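Local coordinates for Red carotenoid protein (RCP) (Nostoc sp., PDB 5FCY) that binds a carotenoid, modelled here as beta-carotene, in a soluble all-helical domain of the orange carotenoid protein family, probably with a role in cyanobacterial photoprotection, at residues A[21-24]-A[25-29]; A[72-75]-A[76-80]. One frame throughout, in Å; residues are numbered along the deposited sequence.

Interaction 1. Residues A[21-24]-A[25-29]; sequences LDVD and EQLAL. With BCR (beta-carotene), chain B.
Gln26 reaches back along the chain to Leu21, spanning the point where the loop turns into helix 23-35. From its CB, which lies 3.4 Å from Val23 O, the chain runs extended beyond CG. Gln26 CG passes Asp22 O at 3.3 Å and rests on Leu21 CB, and CD carries the amide toward Leu21 O. At the tip, Gln26 NE2 donates to Leu21 O at 3.1 Å, coming from above the carbonyl plane (45° out of it). The other amide atom, OE1, is taken by the hydroxyl of Tyr149, so both ends of the buried amide have a partner and its rotation is fixed. With CG anti to the carbonyl carbon (chi1 -70°), the side chain lies back toward the N-terminal residues. Alongside, the backbone bond from Gln26 N to Asp22 O, at 2.7 Å, opens the helix; Asp22 holds the N-cap position, but its carboxylate makes no capping bond. Leu21 extends the apolar side: its CD1 lies 4.2 Å from Leu29 CD2, the two side chains crossing at about a right angle. Glu25 sends its carboxylate elsewhere, to Tyr121, Ser127 and Ser124. Toward the carotenoid, Asp24 CB lies 3.6 Å from C4 of beta-carotene, and Leu27 CB is equally close to C10 of the polyene. These are the first two turns of a helix whose one flank lines the carotenoid pocket of the orange carotenoid protein N-terminal fold.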
loop_
_atom_site.group_PDB
_atom_site.type_symbol
_atom_site.label_atom_id
_atom_site.label_comp_id
_atom_site.label_asym_id
_atom_site.label_seq_id
_atom_site.Cartn_x
_atom_site.Cartn_y
_atom_site.Cartn_z
ATOM N N LEU A 21 -4.738 11.625 3.951
ATOM C CA LEU A 21 -3.500 11.722 4.703
ATOM C C LEU A 21 -2.341 12.077 3.775
ATOM O O LEU A 21 -2.439 11.988 2.548
ATOM C CB LEU A 21 -3.211 10.405 5.421
ATOM C CG LEU A 21 -4.375 9.768 6.184
ATOM C CD1 LEU A 21 -3.941 8.440 6.796
ATOM C CD2 LEU A 21 -4.905 10.711 7.259
ATOM N N ASP A 22 -1.230 12.493 4.377
ATOM C CA ASP A 22 0.002 12.661 3.623
ATOM C C ASP A 22 0.462 11.313 3.072
ATOM O O ASP A 22 0.136 10.249 3.605
ATOM C CB ASP A 22 1.090 13.280 4.503
ATOM C CG ASP A 22 0.765 14.704 4.927
ATOM O OD1 ASP A 22 0.139 15.438 4.131
ATOM O OD2 ASP A 22 1.137 15.091 6.056
ATOM N N VAL A 23 1.229 11.369 1.981
ATOM C CA VAL A 23 1.656 10.149 1.296
ATOM C C VAL A 23 2.408 9.234 2.253
ATOM O O VAL A 23 2.142 8.028 2.328
ATOM C CB VAL A 23 2.509 10.498 0.064
ATOM C CG1 VAL A 23 3.046 9.234 -0.599
ATOM C CG2 VAL A 23 1.683 11.291 -0.922
ATOM N N ASP A 24 3.375 9.787 2.987
ATOM C CA ASP A 24 4.121 8.981 3.944
ATOM C C ASP A 24 3.220 8.488 5.068
ATOM O O ASP A 24 3.366 7.353 5.535
ATOM C CB ASP A 24 5.292 9.785 4.502
ATOM C CG ASP A 24 6.462 9.858 3.538
ATOM O OD1 ASP A 24 6.404 9.194 2.482
ATOM O OD2 ASP A 24 7.444 10.567 3.846
ATOM N N GLU A 25 2.284 9.327 5.515
ATOM C CA GLU A 25 1.315 8.891 6.514
ATOM C C GLU A 25 0.480 7.728 5.993
ATOM O O GLU A 25 0.179 6.785 6.735
ATOM C CB GLU A 25 0.414 10.063 6.907
ATOM C CG GLU A 25 -0.468 9.803 8.115
ATOM C CD GLU A 25 0.321 9.733 9.406
ATOM O OE1 GLU A 25 1.556 9.911 9.359
ATOM O OE2 GLU A 25 -0.293 9.501 10.468
ATOM N N GLN A 26 0.095 7.778 4.715
ATOM C CA GLN A 26 -0.652 6.678 4.114
ATOM C C GLN A 26 0.160 5.391 4.146
ATOM O O GLN A 26 -0.347 4.330 4.526
ATOM C CB GLN A 26 -1.039 7.026 2.675
ATOM C CG GLN A 26 -2.095 8.116 2.544
ATOM C CD GLN A 26 -2.607 8.280 1.121
ATOM O OE1 GLN A 26 -3.018 7.313 0.480
ATOM N NE2 GLN A 26 -2.584 9.510 0.622
ATOM N N LEU A 27 1.427 5.468 3.737
ATOM C CA LEU A 27 2.275 4.283 3.726
ATOM C C LEU A 27 2.475 3.741 5.134
ATOM O O LEU A 27 2.555 2.522 5.333
ATOM C CB LEU A 27 3.617 4.615 3.075
ATOM C CG LEU A 27 3.593 4.743 1.552
ATOM C CD1 LEU A 27 4.786 5.546 1.055
ATOM C CD2 LEU A 27 3.572 3.364 0.909
ATOM N N ALA A 28 2.554 4.629 6.127
ATOM C CA ALA A 28 2.713 4.185 7.507
ATOM C C ALA A 28 1.487 3.410 7.970
ATOM O O ALA A 28 1.606 2.332 8.564
ATOM C CB ALA A 28 2.968 5.384 8.421
ATOM N N LEU A 29 0.296 3.947 7.704
ATOM C CA LEU A 29 -0.931 3.248 8.069
ATOM C C LEU A 29 -0.987 1.872 7.418
ATOM O O LEU A 29 -1.309 0.873 8.070
ATOM C CB LEU A 29 -2.143 4.087 7.666
ATOM C CG LEU A 29 -3.513 3.493 7.984
ATOM C CD1 LEU A 29 -3.691 3.328 9.478
ATOM C CD2 LEU A 29 -4.605 4.372 7.407
HETATM C C1 BCR B . 9.774 6.315 4.912
HETATM C C2 BCR B . 10.163 7.260 6.046
HETATM C C3 BCR B . 9.077 8.265 6.419
HETATM C C4 BCR B . 7.684 7.677 6.240
HETATM C C5 BCR B . 7.756 6.171 6.192
HETATM C C6 BCR B . 8.468 5.606 5.218
HETATM C C7 BCR B . 8.080 4.376 4.453
HETATM C C8 BCR B . 6.953 3.650 4.604
HETATM C C9 BCR B . 6.677 2.440 3.772
HETATM C C10 BCR B . 5.548 1.722 4.008
HETATM C C11 BCR B . 5.141 0.514 3.266
HETATM C C33 BCR B . 7.083 5.388 7.268
HETATM C C31 BCR B . 10.931 5.335 4.722
HETATM C C32 BCR B . 9.577 7.148 3.658
HETATM C C34 BCR B . 7.673 2.067 2.706
HETATM C C12 BCR B . 3.990 -0.109 3.570
HETATM C C13 BCR B . 3.519 -1.324 2.855
HETATM C C14 BCR B . 2.344 -1.895 3.234
HETATM C C15 BCR B . 1.751 -3.090 2.617
HETATM C C16 BCR B . 0.596 -3.613 3.055
HETATM C C17 BCR B . 0.050 -4.812 2.400
HETATM C C18 BCR B . -1.094 -5.424 2.765
HETATM C C19 BCR B . -1.509 -6.620 1.984
HETATM C C20 BCR B . -2.656 -7.284 2.175
HETATM C C21 BCR B . -2.976 -8.452 1.341
HETATM C C22 BCR B . -4.095 -9.185 1.502
HETATM C C23 BCR B . -4.290 -10.364 0.610
HETATM C C24 BCR B . -5.304 -11.228 0.750
HETATM C C25 BCR B . -5.502 -12.422 -0.123
HETATM C C26 BCR B . -4.656 -12.787 -1.087
HETATM C C27 BCR B . -5.173 -12.886 -2.504
HETATM C C28 BCR B . -6.666 -13.189 -2.470
HETATM C C29 BCR B . -7.029 -14.039 -1.257
HETATM C C30 BCR B . -6.712 -13.317 0.052
HETATM C C35 BCR B . 4.369 -1.849 1.731
HETATM C C36 BCR B . -1.888 -4.884 3.922
HETATM C C37 BCR B . -5.058 -8.787 2.585
HETATM C C38 BCR B . -3.236 -13.196 -0.782
HETATM C C39 BCR B . -6.386 -14.329 1.142
HETATM C C40 BCR B . -7.943 -12.520 0.468
#

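Interaction 2. Residues A[72-75]-A[76-80]; sequences LQLQ and RDLIR. With BCR (beta-carotene), chain B.
Leu72 and Arg76 lie one turn apart on helix 68-79, an i to i+4 pair in the all-helical fold of the orange carotenoid protein N-terminal domain, and they pack against each other beside the carotenoid ring. This is the close-packed part of the contact. Leu72 CD2 sits over the centre of one face of the Arg76 guanidinium, 3.6 Å above its plane, and the same methyl meets C32, a ring methyl of beta-carotene. The arginine chain, extended from CG to NE, crosses the leucine obliquely; its NE lies near Leu72 CD1 and its CZ near CD2. Its charge is paired with Asp24 through NH2. Replacing Arg76 by an alanine removes the whole guanidinium, which would probably leave Asp24 without its charged mate and open a gap beside the leucine methyl. Further along the polyene, Gln75 OE1 stands 3.7 Å from the C34 methyl of beta-carotene, with Trp102 and Leu105 of helix 95-110 packed on the same side chain. On the flank turned away from the pigment, Leu74 CD1 meets Leu78 CD2 at 4.1 Å, and Tyr90 and Phe101 lie against Leu78. The solvent side is looser and polar. There Gln73 is bent at chi2 (56°), which folds its amide forward along the helix between Arg76, Asp77 and the exposed Arg80. Gln73 OE1 lies at the edge of the Arg76 guanidinium, near its plane, with NH1 3.7 Å away. The other end of the amide makes a hydrogen bond: Gln73 NE2 donates to Asp77 OD1 at 3.0 Å, in its own amide plane but meeting the oxygen from above the carboxylate plane, 46° out of it.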
loop_
_atom_site.group_PDB
_atom_site.type_symbol
_atom_site.label_atom_id
_atom_site.label_comp_id
_atom_site.label_asym_id
_atom_site.label_seq_id
_atom_site.Cartn_x
_atom_site.Cartn_y
_atom_site.Cartn_z
ATOM N N LEU A 72 11.413 3.694 -2.505
ATOM C CA LEU A 72 10.494 4.568 -1.788
ATOM C C LEU A 72 9.725 5.461 -2.750
ATOM O O LEU A 72 8.506 5.627 -2.622
ATOM C CB LEU A 72 11.263 5.421 -0.781
ATOM C CG LEU A 72 10.450 6.579 -0.207
ATOM C CD1 LEU A 72 9.185 6.037 0.433
ATOM C CD2 LEU A 72 11.267 7.379 0.786
ATOM N N GLN A 73 10.425 6.062 -3.712
ATOM C CA GLN A 73 9.782 7.030 -4.589
ATOM C C GLN A 73 8.697 6.384 -5.440
ATOM O O GLN A 73 7.701 7.037 -5.772
ATOM C CB GLN A 73 10.826 7.709 -5.477
ATOM C CG GLN A 73 10.305 8.936 -6.205
ATOM C CD GLN A 73 9.731 9.971 -5.257
ATOM O OE1 GLN A 73 10.328 10.283 -4.226
ATOM N NE2 GLN A 73 8.558 10.496 -5.591
ATOM N N LEU A 74 8.863 5.110 -5.800
ATOM C CA LEU A 74 7.827 4.423 -6.563
ATOM C C LEU A 74 6.532 4.335 -5.765
ATOM O O LEU A 74 5.461 4.707 -6.257
ATOM C CB LEU A 74 8.298 3.026 -6.963
ATOM C CG LEU A 74 7.241 2.184 -7.686
ATOM C CD1 LEU A 74 6.976 2.729 -9.081
ATOM C CD2 LEU A 74 7.661 0.734 -7.740
ATOM N N GLN A 75 6.611 3.827 -4.534
ATOM C CA GLN A 75 5.410 3.675 -3.720
ATOM C C GLN A 75 4.708 5.014 -3.531
ATOM O O GLN A 75 3.480 5.098 -3.624
ATOM C CB GLN A 75 5.769 3.053 -2.372
ATOM C CG GLN A 75 6.452 1.705 -2.488
ATOM C CD GLN A 75 6.838 1.128 -1.141
ATOM O OE1 GLN A 75 5.980 0.817 -0.314
ATOM N NE2 GLN A 75 8.139 0.988 -0.911
ATOM N N ARG A 76 5.475 6.074 -3.270
ATOM C CA ARG A 76 4.907 7.418 -3.248
ATOM C C ARG A 76 4.271 7.760 -4.589
ATOM O O ARG A 76 3.140 8.256 -4.648
ATOM C CB ARG A 76 5.989 8.438 -2.905
ATOM C CG ARG A 76 6.651 8.234 -1.558
ATOM C CD ARG A 76 7.870 9.129 -1.424
ATOM N NE ARG A 76 8.182 9.441 -0.033
ATOM C CZ ARG A 76 9.179 10.234 0.344
ATOM N NH1 ARG A 76 9.964 10.796 -0.563
ATOM N NH2 ARG A 76 9.393 10.466 1.631
ATOM N N ASP A 77 4.996 7.508 -5.684
ATOM C CA ASP A 77 4.485 7.825 -7.012
ATOM C C ASP A 77 3.217 7.042 -7.334
ATOM O O ASP A 77 2.370 7.523 -8.093
ATOM C CB ASP A 77 5.560 7.547 -8.062
ATOM C CG ASP A 77 6.675 8.580 -8.049
ATOM O OD1 ASP A 77 6.441 9.716 -7.583
ATOM O OD2 ASP A 77 7.789 8.258 -8.512
ATOM N N LEU A 78 3.065 5.839 -6.773
ATOM C CA LEU A 78 1.836 5.083 -6.994
ATOM C C LEU A 78 0.662 5.727 -6.269
ATOM O O LEU A 78 -0.454 5.767 -6.799
ATOM C CB LEU A 78 2.013 3.633 -6.540
ATOM C CG LEU A 78 3.054 2.785 -7.277
ATOM C CD1 LEU A 78 3.011 1.354 -6.769
ATOM C CD2 LEU A 78 2.857 2.827 -8.784
ATOM N N ILE A 79 0.893 6.239 -5.059
ATOM C CA ILE A 79 -0.180 6.891 -4.317
ATOM C C ILE A 79 -0.509 8.243 -4.934
ATOM O O ILE A 79 -1.665 8.683 -4.902
ATOM C CB ILE A 79 0.204 7.015 -2.829
ATOM C CG1 ILE A 79 0.324 5.619 -2.204
ATOM C CG2 ILE A 79 -0.824 7.865 -2.071
ATOM C CD1 ILE A 79 0.705 5.608 -0.735
ATOM N N ARG A 80 0.484 8.919 -5.509
ATOM C CA ARG A 80 0.280 10.219 -6.136
ATOM C C ARG A 80 -0.221 10.119 -7.573
ATOM O O ARG A 80 -0.436 11.158 -8.206
ATOM C CB ARG A 80 1.584 11.019 -6.120
ATOM C CG ARG A 80 2.231 11.184 -4.756
ATOM C CD ARG A 80 3.710 11.524 -4.912
ATOM N NE ARG A 80 4.382 11.719 -3.632
ATOM C CZ ARG A 80 5.616 12.198 -3.498
ATOM N NH1 ARG A 80 6.324 12.536 -4.569
ATOM N NH2 ARG A 80 6.147 12.344 -2.292
HETATM C C1 BCR B . 9.774 6.315 4.912
HETATM C C2 BCR B . 10.163 7.260 6.046
HETATM C C3 BCR B . 9.077 8.265 6.419
HETATM C C4 BCR B . 7.684 7.677 6.240
HETATM C C5 BCR B . 7.756 6.171 6.192
HETATM C C6 BCR B . 8.468 5.606 5.218
HETATM C C7 BCR B . 8.080 4.376 4.453
HETATM C C8 BCR B . 6.953 3.650 4.604
HETATM C C9 BCR B . 6.677 2.440 3.772
HETATM C C10 BCR B . 5.548 1.722 4.008
HETATM C C11 BCR B . 5.141 0.514 3.266
HETATM C C33 BCR B . 7.083 5.388 7.268
HETATM C C31 BCR B . 10.931 5.335 4.722
HETATM C C32 BCR B . 9.577 7.148 3.658
HETATM C C34 BCR B . 7.673 2.067 2.706
HETATM C C12 BCR B . 3.990 -0.109 3.570
HETATM C C13 BCR B . 3.519 -1.324 2.855
HETATM C C14 BCR B . 2.344 -1.895 3.234
HETATM C C15 BCR B . 1.751 -3.090 2.617
HETATM C C16 BCR B . 0.596 -3.613 3.055
HETATM C C17 BCR B . 0.050 -4.812 2.400
HETATM C C18 BCR B . -1.094 -5.424 2.765
HETATM C C19 BCR B . -1.509 -6.620 1.984
HETATM C C20 BCR B . -2.656 -7.284 2.175
HETATM C C21 BCR B . -2.976 -8.452 1.341
HETATM C C22 BCR B . -4.095 -9.185 1.502
HETATM C C23 BCR B . -4.290 -10.364 0.610
HETATM C C24 BCR B . -5.304 -11.228 0.750
HETATM C C25 BCR B . -5.502 -12.422 -0.123
HETATM C C26 BCR B . -4.656 -12.787 -1.087
HETATM C C27 BCR B . -5.173 -12.886 -2.504
HETATM C C28 BCR B . -6.666 -13.189 -2.470
HETATM C C29 BCR B . -7.029 -14.039 -1.257
HETATM C C30 BCR B . -6.712 -13.317 0.052
HETATM C C35 BCR B . 4.369 -1.849 1.731
HETATM C C36 BCR B . -1.888 -4.884 3.922
HETATM C C37 BCR B . -5.058 -8.787 2.585
HETATM C C38 BCR B . -3.236 -13.196 -0.782
HETATM C C39 BCR B . -6.386 -14.329 1.142
HETATM C C40 BCR B . -7.943 -12.520 0.468
#

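How the interactions relate
Interaction 1 comes first along the chain, at the start of helix 23-35; interaction 2 follows on helix 68-79, near that helix's C-terminal side. Their centres lie about 11 Å apart, and the two helices touch directly. Asp24 OD2 and Arg76 NH2 form a salt bridge at 3.0 Å beside one ring of the carotenoid. Next to it, Val23 packs on Arg76, Leu27 on Gln75, and Gln26 on Ile79. Both interactions supply residues to the same pigment pocket, so the helix-helix seam and the pocket wall are built together: Asp24, Leu27, Leu72, Gln75 and Arg76 all belong to the beta-carotene pocket, and both interactions lie within the orange carotenoid protein N-terminal family sequence.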